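Local coordinates for uncharacterized protein AF_1382 (Archaeoglobus fulgidus, PDB 3OV8) that is functionally uncharacterised but probably binds DNA as a dimeric winged helix-turn-helix protein, possibly a transcriptional regulator, at the interface of chains A and B. Sequence-based numbering; all coordinates share one arbitrary frame. Chains: chain A/B, Protein AF_1382.

Contact 1: the interface of chains A and B. Residues chain A 7-11; chain B 7-11.
The rings of A:Phe10 and B:Phe10 lie side by side about the two-fold axis and point the same way, their planes some 30° apart. They are offset, so the touch is made by their CE1-CZ borders, with CE1 of A:Phe10 3.2 Å from CE1 of B:Phe10. One face of each ring leans toward its mate and the other turns away. At the CD1 border, CD1 of A:Phe10 lies 3.5 Å from the carbonyl O of B:Leu9. That same carbonyl accepts a hydrogen bond from the backbone N of A:Lys11 at 2.8 Å, and with its twin this bond makes an antiparallel beta bridge centred on the two phenylalanines.

The A:Lys11 side chain reaches over the partner backbone, bending at chi2 (-78°) and chi4 (58°) to turn the terminal amine NZ onto two carbonyls of chain B. NZ of A:Lys11 donates to O of B:Lys7, a poorly ordered residue, at 2.8 Å, in the carbonyl plane and on a lone pair, and to O of B:Phe10 at 3.0 Å, from above that group's plane. Carbonyls at and just past the C-terminal end of helix 5-9 may favour a positive charge at NZ, partly offset by the nearby amine of B:Lys7. The two Lys11 chains pass at a slant, CD of A:Lys11 3.8 Å from CE of B:Lys11. Water 2 adds to the grip, 2.9 Å from NZ of A:Lys11 and bonded to O of B:Lys7.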
loop_
_atom_site.group_PDB
_atom_site.type_symbol
_atom_site.label_atom_id
_atom_site.label_comp_id
_atom_site.label_asym_id
_atom_site.label_seq_id
_atom_site.Cartn_x
_atom_site.Cartn_y
_atom_site.Cartn_z
ATOM N N LYS A 7 1.590 -3.547 -7.742
ATOM C CA LYS A 7 0.271 -3.143 -8.224
ATOM C C LYS A 7 -0.835 -3.938 -7.527
ATOM O O LYS A 7 -1.957 -3.470 -7.396
ATOM C CB LYS A 7 0.155 -3.315 -9.740
ATOM C CG LYS A 7 1.037 -2.362 -10.536
ATOM C CD LYS A 7 0.548 -2.236 -11.972
ATOM C CE LYS A 7 -0.868 -1.675 -12.020
ATOM N NZ LYS A 7 -1.247 -1.232 -13.393
ATOM N N LEU A 8 -0.507 -5.141 -7.073
ATOM C CA LEU A 8 -1.488 -5.975 -6.384
ATOM C C LEU A 8 -2.025 -5.268 -5.132
ATOM O O LEU A 8 -3.223 -5.286 -4.860
ATOM C CB LEU A 8 -0.852 -7.326 -6.039
ATOM C CG LEU A 8 -1.610 -8.380 -5.232
ATOM C CD1 LEU A 8 -2.994 -8.638 -5.797
ATOM C CD2 LEU A 8 -0.796 -9.663 -5.214
ATOM N N LEU A 9 -1.139 -4.609 -4.390
ATOM C CA LEU A 9 -1.540 -3.965 -3.146
ATOM C C LEU A 9 -1.649 -2.440 -3.218
ATOM O O LEU A 9 -2.423 -1.837 -2.473
ATOM C CB LEU A 9 -0.578 -4.347 -2.024
ATOM C CG LEU A 9 -0.808 -5.735 -1.432
ATOM C CD1 LEU A 9 0.322 -6.106 -0.497
ATOM C CD2 LEU A 9 -2.161 -5.793 -0.728
ATOM N N PHE A 10 -0.863 -1.819 -4.092
ATOM C CA PHE A 10 -0.756 -0.362 -4.112
ATOM C C PHE A 10 -1.331 0.321 -5.357
ATOM O O PHE A 10 -1.375 -0.258 -6.444
ATOM C CB PHE A 10 0.713 0.048 -3.997
ATOM C CG PHE A 10 1.333 -0.278 -2.667
ATOM C CD1 PHE A 10 1.167 0.569 -1.586
ATOM C CD2 PHE A 10 2.089 -1.425 -2.507
ATOM C CE1 PHE A 10 1.743 0.273 -0.359
ATOM C CE2 PHE A 10 2.667 -1.726 -1.287
ATOM C CZ PHE A 10 2.490 -0.877 -0.213
ATOM N N LYS A 11 -1.752 1.566 -5.172
ATOM C CA LYS A 11 -1.996 2.479 -6.275
ATOM C C LYS A 11 -0.633 2.937 -6.800
ATOM O O LYS A 11 0.039 3.767 -6.183
ATOM C CB LYS A 11 -2.852 3.660 -5.807
ATOM C CG LYS A 11 -4.253 3.244 -5.247
ATOM C CD LYS A 11 -5.255 2.904 -6.349
ATOM C CE LYS A 11 -6.507 2.191 -5.798
ATOM N NZ LYS A 11 -7.220 2.985 -4.758
ATOM N N LYS B 7 -7.401 4.475 0.493
ATOM C CA LYS B 7 -7.620 4.316 -0.944
ATOM C C LYS B 7 -6.599 5.125 -1.747
ATOM O O LYS B 7 -6.278 4.784 -2.876
ATOM C CB LYS B 7 -9.038 4.733 -1.341
ATOM C CG LYS B 7 -10.124 3.813 -0.800
ATOM C CD LYS B 7 -11.417 3.970 -1.586
ATOM C CE LYS B 7 -11.214 3.603 -3.051
ATOM N NZ LYS B 7 -12.510 3.428 -3.769
ATOM N N LEU B 8 -6.086 6.193 -1.151
ATOM C CA LEU B 8 -5.096 7.026 -1.829
ATOM C C LEU B 8 -3.852 6.206 -2.199
ATOM O O LEU B 8 -3.317 6.330 -3.299
ATOM C CB LEU B 8 -4.738 8.219 -0.935
ATOM C CG LEU B 8 -3.657 9.221 -1.338
ATOM C CD1 LEU B 8 -3.860 9.732 -2.753
ATOM C CD2 LEU B 8 -3.664 10.375 -0.351
ATOM N N LEU B 9 -3.416 5.336 -1.292
ATOM C CA LEU B 9 -2.203 4.563 -1.523
ATOM C C LEU B 9 -2.437 3.092 -1.879
ATOM O O LEU B 9 -1.617 2.482 -2.566
ATOM C CB LEU B 9 -1.288 4.645 -0.304
ATOM C CG LEU B 9 -0.493 5.943 -0.191
ATOM C CD1 LEU B 9 0.202 6.023 1.151
ATOM C CD2 LEU B 9 0.500 6.058 -1.344
ATOM N N PHE B 10 -3.536 2.521 -1.394
ATOM C CA PHE B 10 -3.759 1.082 -1.520
ATOM C C PHE B 10 -4.917 0.677 -2.437
ATOM O O PHE B 10 -5.886 1.417 -2.614
ATOM C CB PHE B 10 -4.029 0.481 -0.140
ATOM C CG PHE B 10 -2.844 0.519 0.783
ATOM C CD1 PHE B 10 -1.866 -0.458 0.714
ATOM C CD2 PHE B 10 -2.717 1.526 1.724
ATOM C CE1 PHE B 10 -0.774 -0.427 1.569
ATOM C CE2 PHE B 10 -1.632 1.561 2.579
ATOM C CZ PHE B 10 -0.658 0.585 2.498
ATOM N N LYS B 11 -4.797 -0.520 -2.998
ATOM C CA LYS B 11 -5.921 -1.215 -3.601
ATOM C C LYS B 11 -6.792 -1.752 -2.463
ATOM O O LYS B 11 -6.450 -2.743 -1.814
ATOM C CB LYS B 11 -5.422 -2.339 -4.515
ATOM C CG LYS B 11 -4.513 -1.845 -5.689
ATOM C CD LYS B 11 -5.311 -1.217 -6.831
ATOM C CE LYS B 11 -4.409 -0.449 -7.818
ATOM N NZ LYS B 11 -3.341 -1.299 -8.416
HETATM O O HOH W 1 -4.463 -3.837 -9.204
HETATM O O HOH W 2 -7.415 5.733 -5.613
#

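Contact 2: the interface of chains A and B. Residues chain A 59, 76, 79-80, 83; chain B 9, 87, 90-91.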
loop_
_atom_site.group_PDB
_atom_site.type_symbol
_atom_site.label_atom_id
_atom_site.label_comp_id
_atom_site.label_asym_id
_atom_site.label_seq_id
_atom_site.Cartn_x
_atom_site.Cartn_y
_atom_site.Cartn_z
ATOM N N MET A 59 0.259 14.394 4.841
ATOM C CA MET A 59 1.473 13.622 4.564
ATOM C C MET A 59 2.553 14.482 3.879
ATOM O O MET A 59 3.736 14.164 3.938
ATOM C CB MET A 59 1.156 12.416 3.668
ATOM C CG MET A 59 0.323 11.339 4.352
ATOM S SD MET A 59 -0.296 10.155 3.144
ATOM C CE MET A 59 1.215 9.423 2.525
ATOM N N LYS A 76 4.524 12.559 9.392
ATOM C CA LYS A 76 3.583 11.486 9.085
ATOM C C LYS A 76 3.880 10.886 7.707
ATOM O O LYS A 76 3.943 9.668 7.553
ATOM C CB LYS A 76 2.154 12.024 9.136
ATOM C CG LYS A 76 1.071 11.017 8.780
ATOM C CD LYS A 76 -0.298 11.688 8.742
ATOM C CE LYS A 76 -1.403 10.650 8.692
ATOM N NZ LYS A 76 -2.705 11.243 8.304
ATOM N N LYS A 79 7.129 8.735 7.837
ATOM C CA LYS A 79 6.983 7.417 8.458
ATOM C C LYS A 79 6.326 6.425 7.490
ATOM O O LYS A 79 6.738 5.266 7.368
ATOM C CB LYS A 79 6.125 7.531 9.712
ATOM C CG LYS A 79 6.759 8.308 10.858
ATOM C CD LYS A 79 5.808 8.372 12.049
ATOM C CE LYS A 79 6.350 9.261 13.158
ATOM N NZ LYS A 79 5.417 9.328 14.318
ATOM N N ILE A 80 5.292 6.892 6.808
ATOM C CA ILE A 80 4.584 6.052 5.859
ATOM C C ILE A 80 5.514 5.613 4.722
ATOM O O ILE A 80 5.588 4.432 4.399
ATOM C CB ILE A 80 3.339 6.767 5.315
ATOM C CG1 ILE A 80 2.284 6.858 6.431
ATOM C CG2 ILE A 80 2.775 6.024 4.101
ATOM C CD1 ILE A 80 1.173 7.830 6.144
ATOM N N GLN A 83 7.902 2.932 5.805
ATOM C CA GLN A 83 7.279 1.624 5.974
ATOM C C GLN A 83 7.014 0.982 4.610
ATOM O O GLN A 83 7.193 -0.223 4.430
ATOM C CB GLN A 83 5.970 1.746 6.757
ATOM C CG GLN A 83 6.157 2.168 8.198
ATOM C CD GLN A 83 6.749 1.063 9.052
ATOM O OE1 GLN A 83 6.222 -0.054 9.102
ATOM N NE2 GLN A 83 7.853 1.364 9.721
ATOM N N LEU B 9 -3.416 5.336 -1.292
ATOM C CA LEU B 9 -2.203 4.563 -1.523
ATOM C C LEU B 9 -2.437 3.092 -1.879
ATOM O O LEU B 9 -1.617 2.482 -2.566
ATOM C CB LEU B 9 -1.288 4.645 -0.304
ATOM C CG LEU B 9 -0.493 5.943 -0.191
ATOM C CD1 LEU B 9 0.202 6.023 1.151
ATOM C CD2 LEU B 9 0.500 6.058 -1.344
ATOM N N ILE B 87 1.218 1.162 8.894
ATOM C CA ILE B 87 0.849 2.272 8.010
ATOM C C ILE B 87 -0.584 2.720 8.292
ATOM O O ILE B 87 -0.864 3.906 8.442
ATOM C CB ILE B 87 0.979 1.880 6.526
ATOM C CG1 ILE B 87 2.458 1.662 6.172
ATOM C CG2 ILE B 87 0.394 2.971 5.629
ATOM C CD1 ILE B 87 2.685 1.068 4.804
ATOM N N ILE B 90 -0.628 4.660 11.488
ATOM C CA ILE B 90 -0.034 5.983 11.238
ATOM C C ILE B 90 -0.981 6.908 10.484
ATOM O O ILE B 90 -1.122 8.082 10.832
ATOM C CB ILE B 90 1.284 5.874 10.433
ATOM C CG1 ILE B 90 2.360 5.150 11.244
ATOM C CG2 ILE B 90 1.791 7.266 10.031
ATOM C CD1 ILE B 90 3.511 4.611 10.411
ATOM N N MET B 91 -1.627 6.384 9.446
ATOM C CA MET B 91 -2.541 7.181 8.633
ATOM C C MET B 91 -3.717 7.708 9.445
ATOM O O MET B 91 -4.166 8.837 9.243
ATOM C CB MET B 91 -3.062 6.369 7.448
ATOM C CG MET B 91 -3.779 7.213 6.412
ATOM S SD MET B 91 -2.633 8.231 5.458
ATOM C CE MET B 91 -1.973 7.006 4.344
#
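A:Ile80 and B:Ile90 run antiparallel alongside each other at the middle of this apolar patch, with CG1 of A:Ile80 3.7 Å from the CG2 methyl of B:Ile90. The branches of A:Ile80 divide most of the remaining neighbours between them. The delta methyl CD1 meets CE of B:Met91 at 3.7 Å, the two side chains set roughly perpendicular, whereas CG2 turns toward CD1 of B:Leu9 and, more loosely, toward CG2 of B:Ile87. B:Met91 leaves its helix with CG anti to the backbone N (chi1 -168°), then bends twice, which brings its thioether against A:Met59; there SD of A:Met59 stands 3.8 Å from SD of B:Met91. The CE methyl of A:Met59 goes on to meet CD1 of B:Leu9 tip to tip at 3.8 Å.

Further out, aliphatic parts of longer side chains extend the apolar surface. CB of A:Gln83 rests 3.6 Å from CG1 of B:Ile87, and CB of A:Lys79 lies beside CD1 of B:Ile90. At the rim A:Lys76, extended throughout with CG anti to the backbone N (chi1 178°), runs alongside B:Ile90 and donates from NZ to the carbonyl O of B:Met91 at 3.0 Å, tilted 24° from the carbonyl plane.

In the fold, this is where the two copies of helix 75-92 pack roughly antiparallel, the beginning of one against the end of the other, with A:Met59 contributing from the loop between helix 44-56 and strand 60-65.

About 13 Å separates the C-alpha centres of contact 1 and contact 2, and B:Leu9 belongs to both. Its backbone serves the bridge of contact 1 while its side chain joins the apolar packing of contact 2, so the end of helix 5-9 ties the two surfaces together. Contact 1 straddles the two-fold axis and holds its own symmetry mates; contact 2 has a twin with the chains exchanged. Polar backbone pairing on the axis, flanked by packing of the last helices, is consistent with a dimer, which would fix the relative placement of the two probable DNA-binding domains, although the structure alone does not prove that assembly.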